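Local coordinates for Lysine/ornithine decarboxylase (Selenomonas ruminantium, PDB 5GJP), which catalyses the pyridoxal-phosphate-dependent decarboxylation of both L-lysine, giving cadaverine, and L-ornithine, giving putrescine, with similar catalytic efficiency, at residues G45-M50 with W253-R258; A49-P54 with D70-G75; V110-F115 with G130-V135; L134-V139 with G175-V180; L162-Q167 with M207-T212. All coordinates share one frame; numbering follows the deposited sequence.

Contact 1 (G45-M50 with W253-R258). With PLP (pyridoxal-5'-phosphate), chain C.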
# COMPACT_ATOMS: atom_id res chain seq x y z
N GLY A 45 -9.29 -8.49 29.71
CA GLY A 45 -10.30 -8.39 28.67
C GLY A 45 -9.62 -8.03 27.37
O GLY A 45 -8.50 -7.50 27.35
N VAL A 46 -10.30 -8.34 26.27
CA VAL A 46 -9.67 -8.36 24.95
C VAL A 46 -10.32 -7.36 24.05
O VAL A 46 -11.49 -7.49 23.77
CB VAL A 46 -9.75 -9.76 24.31
CG1 VAL A 46 -9.27 -9.74 22.87
CG2 VAL A 46 -8.89 -10.71 25.12
N PHE A 47 -9.55 -6.37 23.61
CA PHE A 47 -9.96 -5.46 22.54
C PHE A 47 -9.21 -5.90 21.29
O PHE A 47 -8.04 -5.55 21.12
CB PHE A 47 -9.53 -4.02 22.87
CG PHE A 47 -10.41 -3.30 23.88
CD1 PHE A 47 -11.78 -3.17 23.68
CD2 PHE A 47 -9.83 -2.66 24.98
CE1 PHE A 47 -12.57 -2.46 24.56
CE2 PHE A 47 -10.61 -1.93 25.87
CZ PHE A 47 -11.99 -1.85 25.65
N TYR A 48 -9.84 -6.67 20.41
CA TYR A 48 -9.16 -7.09 19.21
C TYR A 48 -8.80 -5.86 18.40
O TYR A 48 -9.68 -5.12 17.99
CB TYR A 48 -9.99 -8.03 18.34
CG TYR A 48 -9.30 -8.34 17.02
CD1 TYR A 48 -7.94 -8.69 16.98
CD2 TYR A 48 -9.99 -8.27 15.82
CE1 TYR A 48 -7.31 -8.94 15.76
CE2 TYR A 48 -9.37 -8.53 14.62
CZ TYR A 48 -8.03 -8.86 14.59
OH TYR A 48 -7.41 -9.13 13.37
N ALA A 49 -7.49 -5.63 18.21
CA ALA A 49 -7.00 -4.54 17.38
C ALA A 49 -7.19 -4.94 15.92
O ALA A 49 -6.33 -5.51 15.27
CB ALA A 49 -5.55 -4.22 17.71
N MET A 50 -8.34 -4.59 15.40
CA MET A 50 -8.78 -5.10 14.13
C MET A 50 -7.98 -4.56 12.97
O MET A 50 -8.10 -5.03 11.88
CB MET A 50 -10.27 -4.88 13.94
CG MET A 50 -10.73 -3.46 14.08
SD MET A 50 -12.48 -3.37 13.75
CE MET A 50 -12.52 -3.61 11.99
N TRP A 253 -7.20 -4.52 30.46
CA TRP A 253 -7.52 -4.85 29.07
C TRP A 253 -6.24 -4.97 28.29
O TRP A 253 -5.23 -4.32 28.62
CB TRP A 253 -8.29 -3.71 28.42
CG TRP A 253 -9.52 -3.40 29.08
CD1 TRP A 253 -9.68 -2.57 30.16
CD2 TRP A 253 -10.80 -3.88 28.72
NE1 TRP A 253 -11.02 -2.53 30.51
CE2 TRP A 253 -11.73 -3.31 29.63
CE3 TRP A 253 -11.27 -4.74 27.71
CZ2 TRP A 253 -13.10 -3.59 29.57
CZ3 TRP A 253 -12.64 -5.01 27.64
CH2 TRP A 253 -13.54 -4.45 28.58
N THR A 254 -6.32 -5.78 27.23
CA THR A 254 -5.26 -5.94 26.27
C THR A 254 -5.81 -5.70 24.85
O THR A 254 -7.01 -5.85 24.59
CB THR A 254 -4.61 -7.33 26.41
OG1 THR A 254 -3.43 -7.39 25.59
CG2 THR A 254 -5.57 -8.48 26.03
N GLU A 255 -4.90 -5.33 23.95
CA GLU A 255 -5.22 -5.03 22.56
C GLU A 255 -4.31 -5.85 21.65
O GLU A 255 -3.45 -5.29 20.98
CB GLU A 255 -4.99 -3.53 22.27
CG GLU A 255 -5.98 -2.57 22.93
CD GLU A 255 -5.55 -1.10 22.90
OE1 GLU A 255 -4.33 -0.81 22.97
OE2 GLU A 255 -6.45 -0.21 22.83
N PRO A 256 -4.49 -7.15 21.61
CA PRO A 256 -3.76 -7.95 20.65
C PRO A 256 -4.20 -7.61 19.24
O PRO A 256 -5.38 -7.41 19.01
CB PRO A 256 -4.19 -9.37 20.98
CG PRO A 256 -5.54 -9.20 21.56
CD PRO A 256 -5.46 -7.96 22.36
N GLY A 257 -3.28 -7.55 18.31
CA GLY A 257 -3.65 -7.48 16.92
C GLY A 257 -3.03 -8.61 16.16
O GLY A 257 -3.71 -9.50 15.69
N ARG A 258 -1.70 -8.59 16.11
CA ARG A 258 -0.90 -9.49 15.32
C ARG A 258 -1.08 -10.92 15.78
O ARG A 258 -1.23 -11.82 14.99
CB ARG A 258 0.57 -9.08 15.44
CG ARG A 258 1.56 -9.81 14.56
CD ARG A 258 2.99 -9.47 14.91
NE ARG A 258 3.23 -8.04 14.91
CZ ARG A 258 3.58 -7.34 13.85
NH1 ARG A 258 3.73 -7.92 12.68
NH2 ARG A 258 3.75 -6.04 13.95
N1 PLP C . -3.21 -1.42 20.17
C2 PLP C . -3.16 -0.20 19.62
C2A PLP C . -3.70 1.00 20.33
C3 PLP C . -2.57 -0.02 18.29
O3 PLP C . -2.51 1.21 17.76
C4 PLP C . -2.04 -1.21 17.60
C4A PLP C . -1.42 -1.10 16.26
O4A PLP C . -0.23 -0.91 16.15
C5 PLP C . -2.16 -2.49 18.32
C6 PLP C . -2.75 -2.51 19.56
C5A PLP C . -1.67 -3.77 17.71
O4P PLP C . -0.42 -4.20 18.21
P PLP C . 0.20 -5.57 17.72
O1P PLP C . 1.67 -5.37 17.65
O2P PLP C . -0.22 -6.51 18.78
O3P PLP C . -0.42 -5.80 16.42
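Phe47 and Trp253 lie face over face where strands 44-49 and 251-254, the first and last of the TIM-type barrel domain, run parallel and join. Their six-membered rings make an offset stack, centroids 4.3 Å apart and planes at 16°, with Phe47 CE2 lying over Trp253 CE3. Gly45, having no side chain, lets the indole lie against the backbone there. On the other face of the sheet Val46 and Thr254 stand side by side, while Val46 lies at about a right angle to Pro256, Val46 CG1 to Pro256 CG 4.0 Å; Thr254 OG1 bonds to Gly217 O. Nearly straight bonds knit the backbones, Phe47 N giving to Thr254 O over 2.8 Å. Past the strands the second segment serves the cofactor. Glu255 OE1 lies 3.1 Å from PLP N1, where a carboxylate would probably stabilise a protonated pyridine. Gly257, compact enough for the phosphate to sit close, directs its N to PLP O2P at 3.3 Å, and Arg258 N bonds PLP O3P at 3.1 Å.

Contact 2 (A49-P54 with D70-G75). With PLP (pyridoxal-5'-phosphate), chain C.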
# COMPACT_ATOMS: atom_id res chain seq x y z
N ALA A 49 -7.49 -5.63 18.21
CA ALA A 49 -7.00 -4.54 17.38
C ALA A 49 -7.19 -4.94 15.92
O ALA A 49 -6.33 -5.51 15.27
CB ALA A 49 -5.55 -4.22 17.71
N MET A 50 -8.34 -4.59 15.40
CA MET A 50 -8.78 -5.10 14.13
C MET A 50 -7.98 -4.56 12.97
O MET A 50 -8.10 -5.03 11.88
CB MET A 50 -10.27 -4.88 13.94
CG MET A 50 -10.73 -3.46 14.08
SD MET A 50 -12.48 -3.37 13.75
CE MET A 50 -12.52 -3.61 11.99
N LYS A 51 -7.12 -3.59 13.23
CA LYS A 51 -6.32 -3.01 12.18
C LYS A 51 -5.42 -4.06 11.56
O LYS A 51 -5.08 -3.97 10.41
CB LYS A 51 -5.53 -1.81 12.70
CG LYS A 51 -4.23 -2.14 13.36
CD LYS A 51 -4.16 -1.56 14.76
CE LYS A 51 -4.55 -0.10 14.76
NZ LYS A 51 -5.43 0.23 15.91
N ALA A 52 -5.01 -5.04 12.35
CA ALA A 52 -4.23 -6.16 11.86
C ALA A 52 -4.91 -7.06 10.83
O ALA A 52 -4.30 -7.47 9.87
CB ALA A 52 -3.79 -7.00 13.03
N ASN A 53 -6.16 -7.42 11.07
CA ASN A 53 -6.92 -8.17 10.11
C ASN A 53 -8.39 -7.97 10.31
O ASN A 53 -8.95 -8.44 11.28
CB ASN A 53 -6.61 -9.65 10.20
CG ASN A 53 -6.94 -10.39 8.93
OD1 ASN A 53 -6.28 -11.33 8.57
ND2 ASN A 53 -7.97 -9.95 8.26
N PRO A 54 -9.07 -7.35 9.36
CA PRO A 54 -10.48 -6.99 9.51
C PRO A 54 -11.46 -7.93 8.80
O PRO A 54 -12.56 -7.52 8.46
CB PRO A 54 -10.52 -5.60 8.91
CG PRO A 54 -9.49 -5.64 7.86
CD PRO A 54 -8.38 -6.43 8.45
N ASP A 70 -11.01 -2.84 19.24
CA ASP A 70 -10.31 -1.58 19.24
C ASP A 70 -10.46 -1.07 17.83
O ASP A 70 -10.04 -1.72 16.90
CB ASP A 70 -8.85 -1.83 19.63
CG ASP A 70 -7.89 -0.77 19.11
OD1 ASP A 70 -8.28 0.31 18.64
OD2 ASP A 70 -6.68 -1.01 19.19
N VAL A 71 -11.04 0.10 17.68
CA VAL A 71 -11.27 0.66 16.37
C VAL A 71 -10.46 1.93 16.23
O VAL A 71 -10.30 2.66 17.17
CB VAL A 71 -12.75 0.93 16.10
CG1 VAL A 71 -13.58 -0.30 16.40
CG2 VAL A 71 -13.24 2.10 16.92
N ALA A 72 -9.90 2.14 15.06
CA ALA A 72 -9.05 3.31 14.82
C ALA A 72 -9.56 4.34 13.80
O ALA A 72 -8.88 5.30 13.58
CB ALA A 72 -7.67 2.85 14.40
N SER A 73 -10.73 4.12 13.20
CA SER A 73 -11.33 5.05 12.22
C SER A 73 -12.86 4.83 12.09
O SER A 73 -13.41 3.89 12.65
CB SER A 73 -10.70 4.86 10.84
OG SER A 73 -10.97 3.55 10.35
N ALA A 74 -13.52 5.69 11.33
CA ALA A 74 -14.93 5.51 10.96
C ALA A 74 -15.17 4.17 10.24
O ALA A 74 -16.15 3.46 10.53
CB ALA A 74 -15.45 6.68 10.13
N GLY A 75 -14.28 3.82 9.32
CA GLY A 75 -14.46 2.61 8.53
C GLY A 75 -14.41 1.34 9.37
O GLY A 75 -15.11 0.39 9.06
N1 PLP C . -3.21 -1.42 20.17
C2 PLP C . -3.16 -0.20 19.62
C2A PLP C . -3.70 1.00 20.33
C3 PLP C . -2.57 -0.02 18.29
O3 PLP C . -2.51 1.21 17.76
C4 PLP C . -2.04 -1.21 17.60
C4A PLP C . -1.42 -1.10 16.26
O4A PLP C . -0.23 -0.91 16.15
C5 PLP C . -2.16 -2.49 18.32
C6 PLP C . -2.75 -2.51 19.56
C5A PLP C . -1.67 -3.77 17.71
O4P PLP C . -0.42 -4.20 18.21
P PLP C . 0.20 -5.57 17.72
O1P PLP C . 1.67 -5.37 17.65
O2P PLP C . -0.22 -6.51 18.78
O3P PLP C . -0.42 -5.80 16.42
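Asp70 meets Ala49, Met50 and Lys51, the end of strand 44-49 and the loop that follows it, from the neighbouring strand 68-71. On the tight side the Met50 side chain packs along the neighbouring strand. Met50 CG rests 3.4 Å from Asp70 O, and the flexible thioether carries SD on to Val71 CG1 at 4.2 Å. A type I turn, with Ala52 N bonded to Ala49 O, reverses the loop beside the strand end. The cofactor side is looser, and no hydrogen bond crosses between the segments. Lys51 CG is held between its backbone N and carbonyl carbon (chi1 85°), and further bends along the chain bring the amine toward the Asp70 carboxylate, where NZ and OD2 form a long salt bridge of 3.7 Å. Ala72 CB, small enough to admit the amine, lies 3.8 Å from NZ, and Asn361 of the second subunit packs on both Lys51 and Ala72. By similarity Lys51 carries PLP as an aldimine, yet here NZ is 4.2 Å from PLP C4A, although Lys51 CD is only 3.2 Å from that carbon. With pentane-1,5-diamine about 6 Å from the Lys51 side chain, the arrangement is consistent with a released lysine whose amine waits beside an acidic partner.

Contact 3 (V110-F115 with G130-V135)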
# COMPACT_ATOMS: atom_id res chain seq x y z
N VAL A 110 -20.19 4.87 20.72
CA VAL A 110 -18.88 4.54 21.28
C VAL A 110 -18.63 5.51 22.42
O VAL A 110 -18.82 6.71 22.27
CB VAL A 110 -17.74 4.66 20.24
CG1 VAL A 110 -16.38 4.34 20.88
CG2 VAL A 110 -18.02 3.77 19.07
N ARG A 111 -18.24 4.97 23.57
CA ARG A 111 -18.05 5.76 24.77
C ARG A 111 -16.69 5.54 25.43
O ARG A 111 -16.47 5.97 26.54
CB ARG A 111 -19.17 5.44 25.77
CG ARG A 111 -20.50 6.11 25.47
CD ARG A 111 -21.51 5.98 26.62
NE ARG A 111 -20.89 5.88 27.95
CZ ARG A 111 -20.54 6.90 28.75
NH1 ARG A 111 -20.77 8.16 28.40
NH2 ARG A 111 -19.96 6.63 29.93
N ARG A 112 -15.75 4.89 24.76
CA ARG A 112 -14.40 4.83 25.28
C ARG A 112 -13.43 5.32 24.24
O ARG A 112 -13.50 4.95 23.07
CB ARG A 112 -14.07 3.44 25.77
CG ARG A 112 -14.84 3.11 27.03
CD ARG A 112 -14.86 1.64 27.38
NE ARG A 112 -15.36 0.85 26.25
CZ ARG A 112 -15.44 -0.48 26.23
NH1 ARG A 112 -15.09 -1.21 27.29
NH2 ARG A 112 -15.87 -1.08 25.14
N PHE A 113 -12.51 6.17 24.69
CA PHE A 113 -11.57 6.88 23.83
C PHE A 113 -10.22 6.85 24.50
O PHE A 113 -10.13 6.78 25.74
CB PHE A 113 -12.01 8.33 23.64
CG PHE A 113 -13.35 8.45 23.01
CD1 PHE A 113 -14.48 8.23 23.76
CD2 PHE A 113 -13.48 8.67 21.66
CE1 PHE A 113 -15.74 8.28 23.17
CE2 PHE A 113 -14.72 8.73 21.07
CZ PHE A 113 -15.86 8.53 21.82
N THR A 114 -9.16 6.86 23.70
CA THR A 114 -7.82 7.11 24.22
C THR A 114 -7.33 8.46 23.71
O THR A 114 -7.85 8.99 22.73
CB THR A 114 -6.83 6.02 23.80
OG1 THR A 114 -6.55 6.14 22.40
CG2 THR A 114 -7.41 4.66 24.13
N PHE A 115 -6.39 9.08 24.40
CA PHE A 115 -5.82 10.32 23.89
C PHE A 115 -4.46 10.56 24.50
O PHE A 115 -4.17 10.05 25.55
CB PHE A 115 -6.76 11.49 24.15
CG PHE A 115 -6.76 11.96 25.56
CD1 PHE A 115 -7.36 11.22 26.55
CD2 PHE A 115 -6.15 13.15 25.90
CE1 PHE A 115 -7.35 11.65 27.85
CE2 PHE A 115 -6.14 13.58 27.21
CZ PHE A 115 -6.75 12.83 28.18
N GLY A 130 -20.32 13.18 27.61
CA GLY A 130 -19.95 12.32 28.74
C GLY A 130 -19.23 11.13 28.15
O GLY A 130 -19.80 10.41 27.33
N ALA A 131 -17.98 10.92 28.53
CA ALA A 131 -17.20 9.89 27.83
C ALA A 131 -15.99 9.48 28.60
O ALA A 131 -15.26 10.32 29.14
CB ALA A 131 -16.78 10.38 26.46
N ASP A 132 -15.74 8.17 28.61
CA ASP A 132 -14.62 7.60 29.30
C ASP A 132 -13.42 7.81 28.41
O ASP A 132 -13.47 7.61 27.20
CB ASP A 132 -14.84 6.10 29.60
CG ASP A 132 -16.09 5.83 30.48
OD1 ASP A 132 -16.62 6.75 31.12
OD2 ASP A 132 -16.54 4.68 30.52
N VAL A 133 -12.34 8.26 29.01
CA VAL A 133 -11.10 8.43 28.30
C VAL A 133 -9.99 7.79 29.11
O VAL A 133 -10.02 7.76 30.35
CB VAL A 133 -10.76 9.91 27.96
CG1 VAL A 133 -11.89 10.52 27.17
CG2 VAL A 133 -10.49 10.72 29.22
N LEU A 134 -9.03 7.24 28.39
CA LEU A 134 -7.80 6.78 28.97
C LEU A 134 -6.71 7.63 28.36
O LEU A 134 -6.71 7.86 27.13
CB LEU A 134 -7.55 5.30 28.63
CG LEU A 134 -8.49 4.23 29.18
CD1 LEU A 134 -9.89 4.41 28.63
CD2 LEU A 134 -7.96 2.83 28.84
N VAL A 135 -5.77 8.06 29.19
CA VAL A 135 -4.59 8.72 28.68
C VAL A 135 -3.55 7.70 28.29
O VAL A 135 -3.15 6.84 29.08
CB VAL A 135 -4.02 9.80 29.64
CG1 VAL A 135 -3.42 9.21 30.94
CG2 VAL A 135 -3.01 10.66 28.91
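Arg111 and Asp132 begin a ladder of bonds between parallel strands 112-115 and 132-136. Asp132 N gives to Arg111 O at 3.1 Å, and Phe113 N returns a bond to Asp132 O. Leu134 N then gives to Phe113 O at 2.9 Å, before Phe115 N closes the series on Leu134 O. The main-chain groups facing across the pair are thus satisfied in turn, and CA-H groups add weaker support, Val133 CA lying 3.2 Å from Phe113 O. At the exposed end Arg111 NH2 forms a salt bridge of 3.5 Å with Asp132 OD1, guanidinium and carboxylate planes 79° apart; a long, charged chain suits this border. Arg112 turns its end elsewhere: NH2 bonds Met90 O, and the guanidinium makes a cation-pi contact with Trp253. Thr114 O accepts from Lys97 NZ, while its hydroxyl has a weak bond with Ala93 O. Large apolar residues suit the face turned to the helices. Phe115 CG stands between its backbone N and carbonyl carbon (chi1 76°), a setting that brings CE1 to Val133 CG2 at 3.5 Å. Phe113 presents its ring edge to Asp132 O, with Ala131 CB nearby. Two adjacent parallel strands joined through helix 118-127 form a beta-alpha-beta unit, the building block of the alpha/beta barrel.

Contact 4 (L134-V139 with G175-V180). With PLP (pyridoxal-5'-phosphate), chain C.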
# COMPACT_ATOMS: atom_id res chain seq x y z
N LEU A 134 -9.03 7.24 28.39
CA LEU A 134 -7.80 6.78 28.97
C LEU A 134 -6.71 7.63 28.36
O LEU A 134 -6.71 7.86 27.13
CB LEU A 134 -7.55 5.30 28.63
CG LEU A 134 -8.49 4.23 29.18
CD1 LEU A 134 -9.89 4.41 28.63
CD2 LEU A 134 -7.96 2.83 28.84
N VAL A 135 -5.77 8.06 29.19
CA VAL A 135 -4.59 8.72 28.68
C VAL A 135 -3.55 7.70 28.29
O VAL A 135 -3.15 6.84 29.08
CB VAL A 135 -4.02 9.80 29.64
CG1 VAL A 135 -3.42 9.21 30.94
CG2 VAL A 135 -3.01 10.66 28.91
N ARG A 136 -3.10 7.80 27.05
CA ARG A 136 -1.93 7.06 26.62
C ARG A 136 -0.56 7.67 27.03
O ARG A 136 -0.21 8.80 26.66
CB ARG A 136 -1.98 6.93 25.12
CG ARG A 136 -0.92 5.98 24.61
CD ARG A 136 -1.42 5.23 23.41
NE ARG A 136 -0.29 4.64 22.73
CZ ARG A 136 -0.30 4.22 21.47
NH1 ARG A 136 -1.40 4.33 20.72
NH2 ARG A 136 0.81 3.71 20.97
N ILE A 137 0.24 6.88 27.75
CA ILE A 137 1.58 7.27 28.15
C ILE A 137 2.62 6.53 27.33
O ILE A 137 2.43 5.36 26.99
CB ILE A 137 1.86 7.03 29.66
CG1 ILE A 137 1.56 5.58 30.07
CG2 ILE A 137 1.05 7.99 30.51
CD1 ILE A 137 2.76 4.76 30.46
N ALA A 138 3.72 7.22 27.08
CA ALA A 138 4.80 6.72 26.30
C ALA A 138 5.75 5.91 27.18
O ALA A 138 6.35 6.46 28.10
CB ALA A 138 5.55 7.88 25.65
N VAL A 139 5.92 4.63 26.85
CA VAL A 139 6.78 3.71 27.61
C VAL A 139 8.01 3.33 26.81
O VAL A 139 8.18 3.79 25.70
CB VAL A 139 5.98 2.47 28.08
CG1 VAL A 139 4.93 2.89 29.08
CG2 VAL A 139 5.33 1.70 26.92
N GLY A 175 -8.86 5.99 33.04
CA GLY A 175 -7.60 5.33 33.32
C GLY A 175 -6.41 5.69 32.44
O GLY A 175 -6.36 6.77 31.86
N ILE A 176 -5.46 4.75 32.35
CA ILE A 176 -4.23 4.89 31.60
C ILE A 176 -4.10 3.75 30.57
O ILE A 176 -4.61 2.64 30.78
CB ILE A 176 -3.04 4.89 32.57
CG1 ILE A 176 -3.05 6.17 33.43
CG2 ILE A 176 -1.70 4.79 31.85
CD1 ILE A 176 -2.18 6.12 34.69
N CYS A 177 -3.42 4.03 29.45
CA CYS A 177 -3.05 2.98 28.53
C CYS A 177 -1.63 3.12 28.00
O CYS A 177 -1.00 4.16 28.15
CB CYS A 177 -4.04 2.89 27.38
SG CYS A 177 -4.10 4.29 26.27
N PHE A 178 -1.11 2.05 27.44
CA PHE A 178 0.17 2.10 26.80
C PHE A 178 0.30 0.96 25.80
O PHE A 178 -0.52 0.05 25.75
CB PHE A 178 1.32 2.05 27.83
CG PHE A 178 1.33 0.80 28.68
CD1 PHE A 178 1.85 -0.41 28.18
CD2 PHE A 178 0.82 0.81 29.97
CE1 PHE A 178 1.88 -1.55 28.96
CE2 PHE A 178 0.85 -0.34 30.74
CZ PHE A 178 1.40 -1.51 30.26
N HIS A 179 1.37 1.06 25.02
CA HIS A 179 1.73 0.06 24.06
C HIS A 179 3.26 -0.05 23.98
O HIS A 179 3.94 0.88 23.61
CB HIS A 179 1.15 0.39 22.69
CG HIS A 179 1.06 -0.77 21.77
ND1 HIS A 179 2.14 -1.23 21.05
CD2 HIS A 179 0.03 -1.56 21.42
CE1 HIS A 179 1.78 -2.25 20.30
NE2 HIS A 179 0.50 -2.48 20.51
N VAL A 180 3.75 -1.22 24.31
CA VAL A 180 5.17 -1.52 24.37
C VAL A 180 5.92 -1.48 23.02
O VAL A 180 7.15 -1.34 22.97
CB VAL A 180 5.31 -2.91 25.00
CG1 VAL A 180 6.70 -3.45 24.87
CG2 VAL A 180 4.91 -2.82 26.47
N1 PLP C . -3.21 -1.42 20.17
C2 PLP C . -3.16 -0.20 19.62
C2A PLP C . -3.70 1.00 20.33
C3 PLP C . -2.57 -0.02 18.29
O3 PLP C . -2.51 1.21 17.76
C4 PLP C . -2.04 -1.21 17.60
C4A PLP C . -1.42 -1.10 16.26
O4A PLP C . -0.23 -0.91 16.15
C5 PLP C . -2.16 -2.49 18.32
C6 PLP C . -2.75 -2.51 19.56
C5A PLP C . -1.67 -3.77 17.71
O4P PLP C . -0.42 -4.20 18.21
P PLP C . 0.20 -5.57 17.72
O1P PLP C . 1.67 -5.37 17.65
O2P PLP C . -0.22 -6.51 18.78
O3P PLP C . -0.42 -5.80 16.42
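Cys177 N gives a 2.8 Å bond to Val135 O. Ile137 N then bonds Cys177 O, and Val135 N gives to Gly175 O, so strands 132-136 and 172-177 are laced in parallel. Beyond the strand end, His179 NE2 donates to the ester oxygen O4P of PLP at 3.0 Å. Its ND1 pairs with Gly181 N, and a ring bonded through both nitrogens is fixed in rotation. Beside it Arg136 reaches in the same direction, NH2 3.8 Å from His179 CB and the two planes 43° apart. Further back, the small thiol of Cys177 fits between its own backbone N and carbonyl carbon (chi1 66°), which lays SG against Arg136 CB at 3.6 Å. On the helix-facing side the branched residues suit a strand: Val135 CG1 and Ile176 CG1 run alongside at 3.9 Å, and Ile137 slants across Ile176, Ile137 CG1 to Ile176 CG2 3.8 Å. Outermost, Val139 crosses Phe178 at about a right angle, CG1 near CB, and both pack on Ala193 of helix 188-206. A polar residue just past the C-terminal end of a parallel strand, gripping the cofactor, is the classic active-site placement of a TIM-type barrel.

Contact 5 (L162-Q167 with M207-T212)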
# COMPACT_ATOMS: atom_id res chain seq x y z
N LEU A 162 -3.13 15.82 31.96
CA LEU A 162 -4.05 15.57 30.83
C LEU A 162 -5.39 14.99 31.27
O LEU A 162 -6.41 15.34 30.69
CB LEU A 162 -3.43 14.68 29.75
CG LEU A 162 -2.33 15.33 28.91
CD1 LEU A 162 -1.61 14.25 28.13
CD2 LEU A 162 -2.90 16.38 27.98
N LEU A 163 -5.39 14.13 32.28
CA LEU A 163 -6.64 13.57 32.81
C LEU A 163 -7.47 14.61 33.55
O LEU A 163 -8.69 14.62 33.41
CB LEU A 163 -6.37 12.37 33.75
CG LEU A 163 -5.80 11.09 33.11
CD1 LEU A 163 -5.17 10.23 34.18
CD2 LEU A 163 -6.84 10.32 32.30
N LYS A 164 -6.82 15.44 34.37
CA LYS A 164 -7.51 16.53 35.06
C LYS A 164 -8.12 17.52 34.06
O LYS A 164 -9.29 17.91 34.19
CB LYS A 164 -6.57 17.26 36.01
CG LYS A 164 -7.28 18.13 37.04
CD LYS A 164 -7.76 17.32 38.26
CE LYS A 164 -8.78 18.09 39.12
NZ LYS A 164 -10.08 18.26 38.41
N ALA A 165 -7.32 17.93 33.07
CA ALA A 165 -7.81 18.81 32.01
C ALA A 165 -9.02 18.18 31.30
O ALA A 165 -9.96 18.89 30.95
CB ALA A 165 -6.70 19.15 31.01
N ALA A 166 -9.02 16.84 31.17
CA ALA A 166 -10.14 16.13 30.56
C ALA A 166 -11.40 16.14 31.42
O ALA A 166 -12.52 16.25 30.89
CB ALA A 166 -9.74 14.71 30.19
N GLN A 167 -11.24 15.99 32.73
CA GLN A 167 -12.37 16.18 33.68
C GLN A 167 -12.91 17.61 33.67
O GLN A 167 -14.12 17.79 33.58
CB GLN A 167 -12.05 15.73 35.11
CG GLN A 167 -11.81 14.24 35.20
CD GLN A 167 -12.69 13.50 36.21
OE1 GLN A 167 -13.47 12.58 35.85
NE2 GLN A 167 -12.58 13.90 37.48
N MET A 207 -4.70 12.35 44.73
CA MET A 207 -5.12 13.59 44.04
C MET A 207 -6.64 13.79 43.95
O MET A 207 -7.09 14.78 43.38
CB MET A 207 -4.46 13.63 42.65
CG MET A 207 -4.95 14.64 41.62
SD MET A 207 -3.81 14.67 40.21
CE MET A 207 -4.68 15.81 39.13
N GLY A 208 -7.44 12.88 44.51
CA GLY A 208 -8.91 12.98 44.45
C GLY A 208 -9.48 12.58 43.09
O GLY A 208 -10.57 13.01 42.71
N MET A 209 -8.74 11.74 42.38
CA MET A 209 -9.10 11.21 41.08
C MET A 209 -9.02 9.69 41.19
O MET A 209 -7.93 9.16 41.43
CB MET A 209 -8.07 11.74 40.08
CG MET A 209 -8.38 11.50 38.61
SD MET A 209 -7.39 12.62 37.58
CE MET A 209 -8.73 13.40 36.70
N HIS A 210 -10.14 8.97 41.04
CA HIS A 210 -10.07 7.49 41.13
C HIS A 210 -10.13 6.79 39.77
O HIS A 210 -11.19 6.75 39.13
CB HIS A 210 -11.16 6.89 42.06
CG HIS A 210 -10.95 5.43 42.35
ND1 HIS A 210 -11.89 4.47 42.03
CD2 HIS A 210 -9.90 4.76 42.89
CE1 HIS A 210 -11.43 3.28 42.39
NE2 HIS A 210 -10.23 3.43 42.90
N LEU A 211 -9.00 6.22 39.36
CA LEU A 211 -8.87 5.48 38.06
C LEU A 211 -9.23 3.97 38.14
O LEU A 211 -8.62 3.21 38.92
CB LEU A 211 -7.46 5.62 37.48
CG LEU A 211 -6.91 7.03 37.31
CD1 LEU A 211 -5.54 6.96 36.65
CD2 LEU A 211 -7.88 7.85 36.47
N THR A 212 -10.17 3.58 37.27
CA THR A 212 -10.78 2.26 37.26
C THR A 212 -10.21 1.25 36.23
O THR A 212 -10.30 0.04 36.49
CB THR A 212 -12.30 2.39 37.06
OG1 THR A 212 -12.57 3.11 35.86
CG2 THR A 212 -12.95 3.15 38.25
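Leu163 and Met209 open the apolar group: the Met209 methyl CE sits 3.9 Å from Leu163 CB and SD is almost as near. Further along, Leu163 CD1 and Leu211 CD1 reach toward each other tip to tip, 4.1 Å apart, and both leucines turn onward to strand 172-177. A second set of contacts puts methionine methyls against polar residues and backbone. Met209 starts with CG opposite its backbone N (chi1 -170°), and this sends the chain out to the helix, where CE settles 3.5 Å from Leu163 O and the same distance from Gln167 CG. An unbranched, pliable methionine suits a place between helix backbone and aliphatic stems. The loop bearing it links helix 188-206 to strand 213-215 of the barrel; Gly208, with phi of 77°, ends that helix in a Schellman motif, a backbone shape readily taken by glycine. Met207 just before it is fully extended and crosses Lys164 obliquely, Met207 CE 3.5 Å from Lys164 CD, so the lysine's methylenes pack against the methyl. No hydrogen bond joins the segments. Polar ends look elsewhere: Lys164 NZ has a weak, long ion pair with Asp168, and Gln167 OE1 accepts from Ala173 N.

How the contacts relate
Contacts 1 to 4 follow one parallel sheet curled into the barrel, and contacts 1, 2 and 4 converge on PLP; the Thr114 side chain of contact 3 is about 6 Å from it. Contacts 1 and 2 share Ala49 and Met50, their centres 10 Å apart, with Tyr48 O accepting from Asp70 N at 2.9 Å. Contacts 3 and 4 share Leu134 and Val135, centres 12 Å apart, on the two edges of strand 132-136; Arg136 N reaches Phe115 O at 2.9 Å. Arg112 of contact 3 touches contact 1, its NH1 lying 3.6 Å from Phe47 CZ. Contact 5 lies outside the sheet, its helix packing Leu163 CG on Val135 CG1 at 3.7 Å; its centre is about 28 Å from that of contact 2.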